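Endoglucanase (Humicola insolens, PDB 1DYS) hydrolyses internal beta-1,4-glucosidic linkages of cellulose as a family 6 glycoside hydrolase, contributing to the breakdown of plant biomass. Local coordinates at residues R60-A65 with N118-K123; R111-Y116 with Q159-G164; L179-G184 with S244-N249; C319-A324 with M329-Y334. All coordinates share one frame; numbering follows the deposited sequence.

Contact 1: R60-A65 with N118-K123; sequences RDIDVA and NPFAQK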
loop_
_atom_site.group_PDB
_atom_site.type_symbol
_atom_site.label_atom_id
_atom_site.label_comp_id
_atom_site.label_asym_id
_atom_site.label_seq_id
_atom_site.Cartn_x
_atom_site.Cartn_y
_atom_site.Cartn_z
ATOM N N ARG A 60 -9.374 8.146 10.851
ATOM C CA ARG A 60 -9.896 7.576 12.088
ATOM C C ARG A 60 -8.825 7.493 13.152
ATOM O O ARG A 60 -9.141 7.609 14.329
ATOM C CB ARG A 60 -10.526 6.192 11.877
ATOM C CG ARG A 60 -9.546 5.067 11.580
ATOM C CD ARG A 60 -10.225 3.813 11.007
ATOM N NE ARG A 60 -11.007 4.116 9.837
ATOM C CZ ARG A 60 -12.105 3.720 9.226
ATOM N NH1 ARG A 60 -12.897 2.743 9.663
ATOM N NH2 ARG A 60 -12.435 4.369 8.104
ATOM N N ASP A 61 -7.525 7.352 12.770
ATOM C CA ASP A 61 -6.458 7.355 13.758
ATOM C C ASP A 61 -6.323 8.713 14.447
ATOM O O ASP A 61 -5.768 8.759 15.547
ATOM C CB ASP A 61 -5.114 6.904 13.177
ATOM C CG ASP A 61 -4.987 5.389 13.212
ATOM O OD1 ASP A 61 -5.859 4.718 13.799
ATOM O OD2 ASP A 61 -4.010 4.824 12.643
ATOM N N ILE A 62 -6.828 9.824 13.843
ATOM C CA ILE A 62 -6.771 11.085 14.584
ATOM C C ILE A 62 -7.702 11.015 15.797
ATOM O O ILE A 62 -7.369 11.466 16.911
ATOM C CB ILE A 62 -7.164 12.265 13.675
ATOM C CG1 ILE A 62 -6.177 12.389 12.515
ATOM C CG2 ILE A 62 -7.133 13.590 14.428
ATOM C CD1 ILE A 62 -6.600 13.469 11.523
ATOM N N ASP A 63 -8.883 10.417 15.615
ATOM C CA ASP A 63 -9.807 10.233 16.739
ATOM C C ASP A 63 -9.147 9.372 17.816
ATOM O O ASP A 63 -9.248 9.680 19.018
ATOM C CB ASP A 63 -11.153 9.674 16.268
ATOM C CG ASP A 63 -11.800 10.573 15.229
ATOM O OD1 ASP A 63 -11.868 11.808 15.386
ATOM O OD2 ASP A 63 -12.275 10.089 14.174
ATOM N N VAL A 64 -8.455 8.311 17.379
ATOM C CA VAL A 64 -7.729 7.462 18.310
ATOM C C VAL A 64 -6.701 8.283 19.103
ATOM O O VAL A 64 -6.638 8.179 20.341
ATOM C CB VAL A 64 -7.015 6.276 17.636
ATOM C CG1 VAL A 64 -6.270 5.459 18.695
ATOM C CG2 VAL A 64 -8.021 5.407 16.905
ATOM N N ALA A 65 -5.888 9.081 18.398
ATOM C CA ALA A 65 -4.862 9.885 19.072
ATOM C C ALA A 65 -5.481 10.866 20.072
ATOM O O ALA A 65 -5.013 11.075 21.203
ATOM C CB ALA A 65 -3.965 10.612 18.055
ATOM N N ASN A 118 -9.828 18.831 4.690
ATOM C CA ASN A 118 -10.950 19.369 5.483
ATOM C C ASN A 118 -11.285 18.573 6.703
ATOM O O ASN A 118 -11.346 19.132 7.820
ATOM C CB ASN A 118 -12.147 19.644 4.578
ATOM C CG ASN A 118 -11.831 20.792 3.644
ATOM O OD1 ASN A 118 -10.850 21.529 3.647
ATOM N ND2 ASN A 118 -12.781 20.977 2.701
ATOM N N PRO A 119 -11.462 17.285 6.605
ATOM C CA PRO A 119 -11.802 16.416 7.716
ATOM C C PRO A 119 -10.686 16.422 8.752
ATOM O O PRO A 119 -10.968 16.374 9.957
ATOM C CB PRO A 119 -12.187 15.027 7.218
ATOM C CG PRO A 119 -12.032 15.173 5.738
ATOM C CD PRO A 119 -11.573 16.551 5.334
ATOM N N PHE A 120 -9.443 16.484 8.293
ATOM C CA PHE A 120 -8.307 16.567 9.197
ATOM C C PHE A 120 -8.439 17.832 10.058
ATOM O O PHE A 120 -8.390 17.739 11.294
ATOM C CB PHE A 120 -7.004 16.613 8.400
ATOM C CG PHE A 120 -5.741 16.216 9.113
ATOM C CD1 PHE A 120 -5.260 16.900 10.224
ATOM C CD2 PHE A 120 -5.035 15.147 8.568
ATOM C CE1 PHE A 120 -4.058 16.498 10.769
ATOM C CE2 PHE A 120 -3.825 14.739 9.103
ATOM C CZ PHE A 120 -3.369 15.422 10.224
ATOM N N ALA A 121 -8.707 18.941 9.371
ATOM C CA ALA A 121 -8.807 20.216 10.099
ATOM C C ALA A 121 -9.995 20.250 11.039
ATOM O O ALA A 121 -9.866 20.821 12.130
ATOM C CB ALA A 121 -8.845 21.354 9.112
ATOM N N GLN A 122 -11.104 19.662 10.629
ATOM C CA GLN A 122 -12.308 19.647 11.465
ATOM C C GLN A 122 -12.013 18.963 12.789
ATOM O O GLN A 122 -12.382 19.466 13.861
ATOM C CB GLN A 122 -13.440 18.899 10.740
ATOM C CG GLN A 122 -14.711 18.728 11.577
ATOM C CD GLN A 122 -15.739 17.899 10.822
ATOM O OE1 GLN A 122 -15.605 17.575 9.637
ATOM N NE2 GLN A 122 -16.819 17.529 11.504
ATOM N N LYS A 123 -11.376 17.780 12.715
ATOM C CA LYS A 123 -11.075 17.035 13.930
ATOM C C LYS A 123 -10.114 17.760 14.857
ATOM O O LYS A 123 -10.317 17.790 16.071
ATOM C CB LYS A 123 -10.370 15.721 13.485
ATOM C CG LYS A 123 -11.423 14.743 12.943
ATOM C CD LYS A 123 -10.661 13.473 12.527
ATOM C CE LYS A 123 -11.565 12.557 11.692
ATOM N NZ LYS A 123 -12.718 12.059 12.467
#
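Lys123 reaches from helix 108-126 across to Ile62 and Asp63 on helix 60-74, and its chain can be followed atom by atom. CB lies beside the Ile62 CG2 branch, with Lys123 CB and Ile62 CG2 4.0 Å apart. Lys123 CG already comes near Asp63 OD1. Further out, Lys123 CD passes Ile62 CB at 3.9 Å and so lays the methylene part of the chain against the isoleucine, and Lys123 CE comes near Asp63 OD2. The chain runs extended as far as CE and bends only at its last torsion (chi4 -64°), which turns NZ to the carboxylate of Asp63. There Lys123 NZ donates to Asp63 OD2 at 2.6 Å, on the syn lone pair of that oxygen, while the bond from Lys123 NZ to Asp63 OD1 at 3.1 Å is weak. Both oxygens therefore share one ammonium group in a lopsided salt bridge. Without the lysine, for instance with an alanine here, the Asp63 carboxylate would probably lose its cationic mate and the flank of Ile62 its methylene cover.

Deeper in, the other branch of Ile62 serves Phe120. Ile62 CD1 stands 3.6 Å from the ring centroid of Phe120 and only 7° off the ring normal, a CH-pi contact over the centre of the face. The short helical segments run nearly parallel, at 14°, with axes 10.3 Å apart. Beneath them lies the parallel sheet: Ile62 and Phe120 both pack on Ile53 of strand 51-53 and Leu83 of strand 79-85, so the two helices sit side by side on the same strands.

Contact 2: R111-Y116 with Q159-G164; sequences RYKNEY and QQEAIG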
loop_
_atom_site.group_PDB
_atom_site.type_symbol
_atom_site.label_atom_id
_atom_site.label_comp_id
_atom_site.label_asym_id
_atom_site.label_seq_id
_atom_site.Cartn_x
_atom_site.Cartn_y
_atom_site.Cartn_z
ATOM N N ARG A 111 -9.794 16.188 -4.202
ATOM C CA ARG A 111 -10.020 15.121 -3.224
ATOM C C ARG A 111 -9.126 15.345 -1.977
ATOM O O ARG A 111 -9.581 15.166 -0.850
ATOM C CB ARG A 111 -9.788 13.745 -3.816
ATOM C CG ARG A 111 -10.639 13.360 -5.028
ATOM C CD ARG A 111 -10.213 12.003 -5.595
ATOM N NE ARG A 111 -11.255 11.550 -6.546
ATOM C CZ ARG A 111 -11.101 10.458 -7.303
ATOM N NH1 ARG A 111 -10.025 9.679 -7.236
ATOM N NH2 ARG A 111 -12.096 10.146 -8.134
ATOM N N TYR A 112 -7.890 15.779 -2.236
ATOM C CA TYR A 112 -6.994 16.128 -1.127
ATOM C C TYR A 112 -7.568 17.270 -0.293
ATOM O O TYR A 112 -7.585 17.184 0.938
ATOM C CB TYR A 112 -5.650 16.585 -1.635
ATOM C CG TYR A 112 -4.562 16.884 -0.634
ATOM C CD1 TYR A 112 -3.878 15.879 0.030
ATOM C CD2 TYR A 112 -4.203 18.197 -0.409
ATOM C CE1 TYR A 112 -2.850 16.216 0.916
ATOM C CE2 TYR A 112 -3.168 18.526 0.464
ATOM C CZ TYR A 112 -2.493 17.509 1.117
ATOM O OH TYR A 112 -1.475 17.860 1.978
ATOM N N LYS A 113 -8.046 18.338 -0.962
ATOM C CA LYS A 113 -8.668 19.370 -0.105
ATOM C C LYS A 113 -9.914 18.907 0.631
ATOM O O LYS A 113 -10.052 19.131 1.849
ATOM C CB LYS A 113 -9.075 20.575 -0.968
ATOM C CG LYS A 113 -7.902 21.143 -1.727
ATOM C CD LYS A 113 -8.379 22.343 -2.579
ATOM C CE LYS A 113 -7.152 23.100 -3.077
ATOM N NZ LYS A 113 -7.502 23.992 -4.213
ATOM N N ASN A 114 -10.898 18.371 -0.099
ATOM C CA ASN A 114 -12.214 18.117 0.460
ATOM C C ASN A 114 -12.364 16.821 1.216
ATOM O O ASN A 114 -13.140 16.815 2.187
ATOM C CB ASN A 114 -13.242 18.174 -0.712
ATOM C CG ASN A 114 -13.125 19.544 -1.385
ATOM O OD1 ASN A 114 -13.045 20.568 -0.718
ATOM N ND2 ASN A 114 -13.077 19.603 -2.707
ATOM N N GLU A 115 -11.666 15.771 0.848
ATOM C CA GLU A 115 -11.829 14.491 1.517
ATOM C C GLU A 115 -10.697 14.194 2.515
ATOM O O GLU A 115 -10.927 13.242 3.277
ATOM C CB GLU A 115 -11.884 13.363 0.469
ATOM C CG GLU A 115 -13.144 13.381 -0.387
ATOM C CD GLU A 115 -13.225 12.190 -1.332
ATOM O OE1 GLU A 115 -13.282 11.018 -0.889
ATOM O OE2 GLU A 115 -13.165 12.393 -2.556
ATOM N N TYR A 116 -9.610 14.977 2.453
ATOM C CA TYR A 116 -8.508 14.676 3.383
ATOM C C TYR A 116 -8.148 15.883 4.257
ATOM O O TYR A 116 -8.354 15.713 5.468
ATOM C CB TYR A 116 -7.325 14.078 2.620
ATOM C CG TYR A 116 -6.140 13.776 3.518
ATOM C CD1 TYR A 116 -6.108 12.635 4.311
ATOM C CD2 TYR A 116 -5.091 14.669 3.604
ATOM C CE1 TYR A 116 -5.035 12.372 5.164
ATOM C CE2 TYR A 116 -4.001 14.421 4.463
ATOM C CZ TYR A 116 -3.987 13.269 5.209
ATOM O OH TYR A 116 -2.928 13.002 6.062
ATOM N N GLN A 159 1.001 20.662 -6.459
ATOM C CA GLN A 159 1.448 20.193 -5.123
ATOM C C GLN A 159 1.723 21.373 -4.208
ATOM O O GLN A 159 1.408 21.343 -3.005
ATOM C CB GLN A 159 2.616 19.223 -5.206
ATOM C CG GLN A 159 2.262 17.841 -5.728
ATOM C CD GLN A 159 3.502 16.957 -5.744
ATOM O OE1 GLN A 159 4.622 17.429 -5.796
ATOM N NE2 GLN A 159 3.293 15.654 -5.686
ATOM N N GLN A 160 2.239 22.472 -4.752
ATOM C CA GLN A 160 2.463 23.673 -3.942
ATOM C C GLN A 160 1.139 24.222 -3.451
ATOM O O GLN A 160 0.962 24.608 -2.293
ATOM C CB GLN A 160 3.230 24.752 -4.687
ATOM C CG GLN A 160 4.672 24.384 -5.044
ATOM C CD GLN A 160 5.318 25.488 -5.863
ATOM O OE1 GLN A 160 4.636 26.385 -6.361
ATOM N NE2 GLN A 160 6.627 25.471 -6.058
ATOM N N GLU A 161 0.129 24.223 -4.341
ATOM C CA GLU A 161 -1.205 24.651 -3.966
ATOM C C GLU A 161 -1.802 23.721 -2.904
ATOM O O GLU A 161 -2.439 24.187 -1.957
ATOM C CB GLU A 161 -2.131 24.697 -5.194
ATOM C CG GLU A 161 -3.567 25.041 -4.817
ATOM C CD GLU A 161 -4.469 25.259 -6.018
ATOM O OE1 GLU A 161 -3.937 25.432 -7.135
ATOM O OE2 GLU A 161 -5.709 25.275 -5.851
ATOM N N ALA A 162 -1.560 22.406 -3.032
ATOM C CA ALA A 162 -2.070 21.479 -2.032
ATOM C C ALA A 162 -1.496 21.740 -0.639
ATOM O O ALA A 162 -2.236 21.735 0.350
ATOM C CB ALA A 162 -1.759 20.022 -2.373
ATOM N N ILE A 163 -0.182 21.922 -0.579
ATOM C CA ILE A 163 0.455 22.120 0.735
ATOM C C ILE A 163 0.040 23.466 1.341
ATOM O O ILE A 163 -0.307 23.622 2.530
ATOM C CB ILE A 163 1.969 21.992 0.608
ATOM C CG1 ILE A 163 2.399 20.591 0.141
ATOM C CG2 ILE A 163 2.558 22.274 1.997
ATOM C CD1 ILE A 163 3.907 20.410 0.009
ATOM N N GLY A 164 -0.003 24.485 0.451
ATOM C CA GLY A 164 -0.453 25.806 0.934
ATOM C C GLY A 164 -1.862 25.695 1.493
ATOM O O GLY A 164 -2.205 26.363 2.463
#
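Two contacts join helix 108-126 to helix 150-169 here: a salt bridge from Lys113 to Glu161 and the edge of Tyr112 set against Ala162. Lys113 NZ donates to Glu161 OE2 at 2.7 Å. The ammonium meets this oxygen on its anti side, 22° out of the carboxylate plane. Both side chains are extended beyond CG and cross at about a right angle, and their charged ends meet. The helices approach closely beside this bridge, with Lys113 CA and Ala162 CA 7.2 Å from each other.

Tyr112 makes the apolar part of the contact. Its CE2 lies 3.5 Å from the methyl CB of Ala162, and the same Tyr112 CE2 is 3.3 Å from Ala162 O, which lies at the ring edge and in the ring plane. CG stands anti to the backbone N of Tyr112 (chi1 -175°), directing the ring toward the partner helix.

In the next shell, Tyr112 OH is hydrogen-bonded to Glu137 OE2, fixing the far end of the ring. Leu109 packs on both Glu161 and Ala162, and Leu88 also touches Ala162. Along the first helix a wider pi-type turn spans 112-116, where the bond from Tyr116 N to Tyr112 O is weak at 3.4 Å. Neighbouring helices joined side to side in this way belong to the outer layer of the family 6 fold, a distorted alpha/beta barrel built around a parallel sheet.

Contact 3: L179-G184 with S244-N249; sequences LDVANG and SRYATN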
loop_
_atom_site.group_PDB
_atom_site.type_symbol
_atom_site.label_atom_id
_atom_site.label_comp_id
_atom_site.label_asym_id
_atom_site.label_seq_id
_atom_site.Cartn_x
_atom_site.Cartn_y
_atom_site.Cartn_z
ATOM N N LEU A 179 6.690 21.932 8.596
ATOM C CA LEU A 179 6.763 21.570 7.180
ATOM C C LEU A 179 8.007 20.750 6.913
ATOM O O LEU A 179 9.137 21.137 7.243
ATOM C CB LEU A 179 6.679 22.869 6.353
ATOM C CG LEU A 179 6.777 22.769 4.848
ATOM C CD1 LEU A 179 5.630 21.923 4.290
ATOM C CD2 LEU A 179 6.741 24.179 4.233
ATOM N N ASP A 180 7.795 19.554 6.330
ATOM C CA ASP A 180 8.932 18.632 6.209
ATOM C C ASP A 180 9.961 19.107 5.223
ATOM O O ASP A 180 9.584 19.613 4.170
ATOM C CB ASP A 180 8.396 17.217 5.831
ATOM C CG ASP A 180 9.625 16.322 5.929
ATOM O OD1 ASP A 180 9.988 16.017 7.041
ATOM O OD2 ASP A 180 10.221 15.992 4.901
ATOM N N VAL A 181 11.251 19.060 5.594
ATOM C CA VAL A 181 12.325 19.397 4.682
ATOM C C VAL A 181 13.324 18.243 4.568
ATOM O O VAL A 181 14.535 18.404 4.383
ATOM C CB VAL A 181 13.019 20.735 5.024
ATOM C CG1 VAL A 181 12.017 21.869 5.011
ATOM C CG2 VAL A 181 13.562 20.684 6.457
ATOM N N ALA A 182 12.817 17.013 4.386
ATOM C CA ALA A 182 13.620 15.833 4.053
ATOM C C ALA A 182 14.713 15.564 5.066
ATOM O O ALA A 182 14.430 15.395 6.241
ATOM C CB ALA A 182 14.162 16.020 2.632
ATOM N N ASN A 183 15.988 15.484 4.650
ATOM C CA ASN A 183 17.053 15.236 5.635
ATOM C C ASN A 183 18.284 15.954 5.095
ATOM O O ASN A 183 18.324 16.337 3.915
ATOM C CB ASN A 183 17.293 13.761 5.899
ATOM C CG ASN A 183 17.932 13.080 4.726
ATOM O OD1 ASN A 183 19.157 12.928 4.689
ATOM N ND2 ASN A 183 17.142 12.656 3.749
ATOM N N GLY A 184 19.315 16.026 5.952
ATOM C CA GLY A 184 20.513 16.772 5.517
ATOM C C GLY A 184 21.226 16.226 4.299
ATOM O O GLY A 184 21.837 16.980 3.536
ATOM N N SER A 244 21.572 18.206 13.543
ATOM C CA SER A 244 21.698 19.440 14.313
ATOM C C SER A 244 22.312 20.498 13.402
ATOM O O SER A 244 21.791 21.616 13.407
ATOM C CB SER A 244 22.571 19.242 15.549
ATOM O OG SER A 244 22.682 20.505 16.218
ATOM N N ARG A 245 23.352 20.187 12.616
ATOM C CA ARG A 245 23.917 21.221 11.750
ATOM C C ARG A 245 23.007 21.501 10.561
ATOM O O ARG A 245 22.892 22.624 10.076
ATOM C CB ARG A 245 25.348 20.945 11.321
ATOM C CG ARG A 245 26.275 21.200 12.535
ATOM C CD ARG A 245 27.649 20.655 12.176
ATOM N NE ARG A 245 27.743 19.226 12.525
ATOM C CZ ARG A 245 28.879 18.557 12.327
ATOM N NH1 ARG A 245 29.905 19.209 11.768
ATOM N NH2 ARG A 245 28.988 17.285 12.663
ATOM N N TYR A 246 22.242 20.484 10.125
ATOM C CA TYR A 246 21.295 20.761 9.022
ATOM C C TYR A 246 20.264 21.793 9.473
ATOM O O TYR A 246 20.023 22.747 8.726
ATOM C CB TYR A 246 20.619 19.462 8.579
ATOM C CG TYR A 246 19.572 19.645 7.491
ATOM C CD1 TYR A 246 19.822 20.351 6.334
ATOM C CD2 TYR A 246 18.322 19.057 7.625
ATOM C CE1 TYR A 246 18.866 20.524 5.340
ATOM C CE2 TYR A 246 17.351 19.209 6.654
ATOM C CZ TYR A 246 17.637 19.927 5.505
ATOM O OH TYR A 246 16.672 20.120 4.546
ATOM N N ALA A 247 19.715 21.614 10.681
ATOM C CA ALA A 247 18.722 22.516 11.256
ATOM C C ALA A 247 19.240 23.945 11.350
ATOM O O ALA A 247 18.561 24.901 10.966
ATOM C CB ALA A 247 18.219 22.024 12.609
ATOM N N THR A 248 20.469 24.119 11.857
ATOM C CA THR A 248 21.055 25.471 11.915
ATOM C C THR A 248 21.251 26.096 10.546
ATOM O O THR A 248 20.988 27.292 10.359
ATOM C CB THR A 248 22.398 25.422 12.690
ATOM O OG1 THR A 248 22.086 25.071 14.035
ATOM C CG2 THR A 248 23.120 26.770 12.632
ATOM N N ASN A 249 21.626 25.341 9.517
ATOM C CA ASN A 249 21.902 25.831 8.184
ATOM C C ASN A 249 20.603 26.279 7.519
ATOM O O ASN A 249 20.564 27.341 6.914
ATOM C CB ASN A 249 22.608 24.775 7.356
ATOM C CG ASN A 249 24.055 24.570 7.791
ATOM O OD1 ASN A 249 24.670 25.448 8.421
ATOM N ND2 ASN A 249 24.581 23.404 7.455
#
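Beyond strand 175-180 the backbone leaves the extended form at Val181 and Ala182, the latter with a positive phi of 57°, and enters a helix at Gly184, where Gly184 CA lies 5.4 Å from Tyr246 CA. This is the C-terminal end of a strand in the parallel alpha/beta barrel, where an Asx turn, with Ala182 N bonded to Asp180 OD2 at 2.8 Å, shapes the exit. Asn183, a probable substrate-binding residue, is the N-cap of the next helix, its OD1 accepting from Gly185 N.

Tyr246, on helix 243-255, lays one ring face against the backbone of Asn183 and Gly184. Gly184 CA lies over that face, 3.7 Å from the Tyr246 ring centroid and 15° off the normal, a CH-pi contact; Asn183 C lies over the same face, offset toward the rim. With the ring so placed, the phenol reaches a buried carbonyl: Tyr246 OH donates to Val181 O at 2.7 Å, in the carbonyl plane, the hydroxyl oxygen seen at 147° from the C=O bond. Replacing Tyr246 with an alanine would probably open a gap beside Gly184 and leave the Val181 carbonyl without its hydroxyl donor. Val181 CG2 flanks the ring, 4.1 Å from Tyr246 CE2.

Contact 4: C319-A324 with M329-Y334; sequences CGMGGA and MWFDAY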
loop_
_atom_site.group_PDB
_atom_site.type_symbol
_atom_site.label_atom_id
_atom_site.label_comp_id
_atom_site.label_asym_id
_atom_site.label_seq_id
_atom_site.Cartn_x
_atom_site.Cartn_y
_atom_site.Cartn_z
ATOM N N CYS A 319 12.944 -4.733 1.141
ATOM C CA CYS A 319 14.276 -4.380 0.716
ATOM C C CYS A 319 15.136 -4.174 1.960
ATOM O O CYS A 319 14.625 -4.229 3.082
ATOM C CB CYS A 319 14.209 -3.097 -0.115
ATOM S SG CYS A 319 13.092 -1.750 0.263
ATOM N N GLY A 320 16.426 -4.010 1.696
ATOM C CA GLY A 320 17.378 -3.639 2.704
ATOM C C GLY A 320 17.912 -4.627 3.689
ATOM O O GLY A 320 19.117 -4.628 4.008
ATOM N N MET A 321 17.048 -5.435 4.260
ATOM C CA MET A 321 17.401 -6.390 5.296
ATOM C C MET A 321 16.590 -7.637 4.988
ATOM O O MET A 321 15.441 -7.551 4.557
ATOM C CB MET A 321 17.186 -5.821 6.689
ATOM C CG MET A 321 17.733 -6.736 7.781
ATOM S SD MET A 321 17.597 -6.045 9.436
ATOM C CE MET A 321 16.634 -7.315 10.261
ATOM N N GLY A 322 17.275 -8.773 5.036
ATOM C CA GLY A 322 16.630 -10.046 4.704
ATOM C C GLY A 322 15.380 -10.257 5.543
ATOM O O GLY A 322 15.399 -10.018 6.755
ATOM N N GLY A 323 14.282 -10.672 4.920
ATOM C CA GLY A 323 13.044 -10.923 5.643
ATOM C C GLY A 323 12.099 -9.744 5.697
ATOM O O GLY A 323 10.983 -9.850 6.220
ATOM N N ALA A 324 12.480 -8.613 5.102
ATOM C CA ALA A 324 11.627 -7.440 5.091
ATOM C C ALA A 324 10.318 -7.573 4.340
ATOM O O ALA A 324 10.252 -7.870 3.130
ATOM C CB ALA A 324 12.439 -6.301 4.459
ATOM N N MET A 329 4.403 -2.837 7.016
ATOM C CA MET A 329 4.156 -4.128 7.657
ATOM C C MET A 329 5.182 -4.317 8.785
ATOM O O MET A 329 6.304 -3.848 8.650
ATOM C CB MET A 329 4.305 -5.198 6.581
ATOM C CG MET A 329 3.210 -6.156 6.247
ATOM S SD MET A 329 1.610 -5.476 5.840
ATOM C CE MET A 329 1.418 -5.952 4.121
ATOM N N TRP A 330 4.775 -4.923 9.886
ATOM C CA TRP A 330 5.674 -5.114 11.015
ATOM C C TRP A 330 6.796 -6.076 10.656
ATOM O O TRP A 330 6.623 -7.105 10.004
ATOM C CB TRP A 330 4.855 -5.660 12.182
ATOM C CG TRP A 330 5.692 -5.634 13.427
ATOM C CD1 TRP A 330 6.210 -6.673 14.109
ATOM C CD2 TRP A 330 6.055 -4.439 14.142
ATOM N NE1 TRP A 330 6.912 -6.238 15.234
ATOM C CE2 TRP A 330 6.796 -4.856 15.254
ATOM C CE3 TRP A 330 5.840 -3.073 13.956
ATOM C CZ2 TRP A 330 7.345 -3.974 16.188
ATOM C CZ3 TRP A 330 6.352 -2.177 14.879
ATOM C CH2 TRP A 330 7.120 -2.629 15.982
ATOM N N PHE A 331 8.009 -5.699 11.041
ATOM C CA PHE A 331 9.238 -6.415 10.728
ATOM C C PHE A 331 9.926 -6.674 12.070
ATOM O O PHE A 331 10.779 -5.875 12.475
ATOM C CB PHE A 331 10.081 -5.548 9.784
ATOM C CG PHE A 331 11.352 -6.151 9.243
ATOM C CD1 PHE A 331 11.710 -7.465 9.509
ATOM C CD2 PHE A 331 12.177 -5.396 8.421
ATOM C CE1 PHE A 331 12.875 -8.016 8.993
ATOM C CE2 PHE A 331 13.348 -5.924 7.906
ATOM C CZ PHE A 331 13.685 -7.232 8.197
ATOM N N ASP A 332 9.453 -7.753 12.725
ATOM C CA ASP A 332 9.893 -7.938 14.112
ATOM C C ASP A 332 11.368 -8.164 14.304
ATOM O O ASP A 332 11.898 -7.674 15.313
ATOM C CB ASP A 332 9.008 -9.007 14.767
ATOM C CG ASP A 332 9.094 -8.898 16.280
ATOM O OD1 ASP A 332 8.543 -7.902 16.788
ATOM O OD2 ASP A 332 9.682 -9.807 16.918
ATOM N N ALA A 333 12.096 -8.807 13.375
ATOM C CA ALA A 333 13.535 -8.927 13.571
ATOM C C ALA A 333 14.222 -7.542 13.551
ATOM O O ALA A 333 15.258 -7.365 14.184
ATOM C CB ALA A 333 14.116 -9.809 12.469
ATOM N N TYR A 334 13.640 -6.654 12.752
ATOM C CA TYR A 334 14.192 -5.300 12.704
ATOM C C TYR A 334 13.931 -4.577 14.026
ATOM O O TYR A 334 14.848 -3.882 14.485
ATOM C CB TYR A 334 13.639 -4.575 11.488
ATOM C CG TYR A 334 14.400 -3.332 11.120
ATOM C CD1 TYR A 334 14.154 -2.155 11.824
ATOM C CD2 TYR A 334 15.323 -3.283 10.103
ATOM C CE1 TYR A 334 14.820 -0.976 11.518
ATOM C CE2 TYR A 334 15.996 -2.131 9.766
ATOM C CZ TYR A 334 15.732 -0.974 10.488
ATOM O OH TYR A 334 16.415 0.169 10.172
#
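Phe331 pushes its ring into a hollow formed by the type II turn Met321 to Ala324, while Met321 reaches back across it at a slant to Ala333 and Tyr334. One face of the ring meets Ala324 CA, 3.8 Å from the centroid of Phe331 and 19° off the normal, a CH-pi contact. On the opposite face lies Tyr334 CB, so the ring is held between the turn and the first turn of its own helix. At the tip of the ring, Phe331 CZ is 3.6 Å from Gly322 O, which lies near the ring plane at the edge. Gly323 has a positive phi of 93° that suits a residue without a side chain, and its carbonyl carbon passes close to Phe331 CE1.

Met321 is the bump running the other way. Its chain is extended to SD and bends at the last torsion (chi3 123°), bringing Met321 CE to 3.6 Å from Phe331 CZ and near Ala333 CB. The sulfur makes oblique Met-aromatic contacts with both rings, Met321 SD lying 3.6 Å from Tyr334 CD2.

The disulfide from Cys319 to Cys283 and the bond from Tyr334 OH to Val285 O tie both segments to the same neighbouring loop. Helix 332-340 starts just after Phe331, and Trp330 before it packs on helix 15-29.

Overall arrangement
Contacts 1 and 2 form a continuous outer row, their centres 16 Å apart: both use helix 108-126, and Asn118 N lies 2.9 Å from Lys113 O, a probable hydrogen bond. Contact 2 meets contact 3 through Ile163 CG2 and Leu179 CD1, 3.8 Å apart, where helix 150-169 leads on to strand 175-180. Contact 4 stands apart, its nearest atoms about 13 Å from contact 1 and about 14 Å from contact 3. Contact 3 is the one within the probable substrate site, the side chain of Asn183 being about 4 Å from those of Asn222 and Trp186. In contact 4, the side chain of Phe331 lies about 7 Å from that of Glu314, another probable substrate-binding residue.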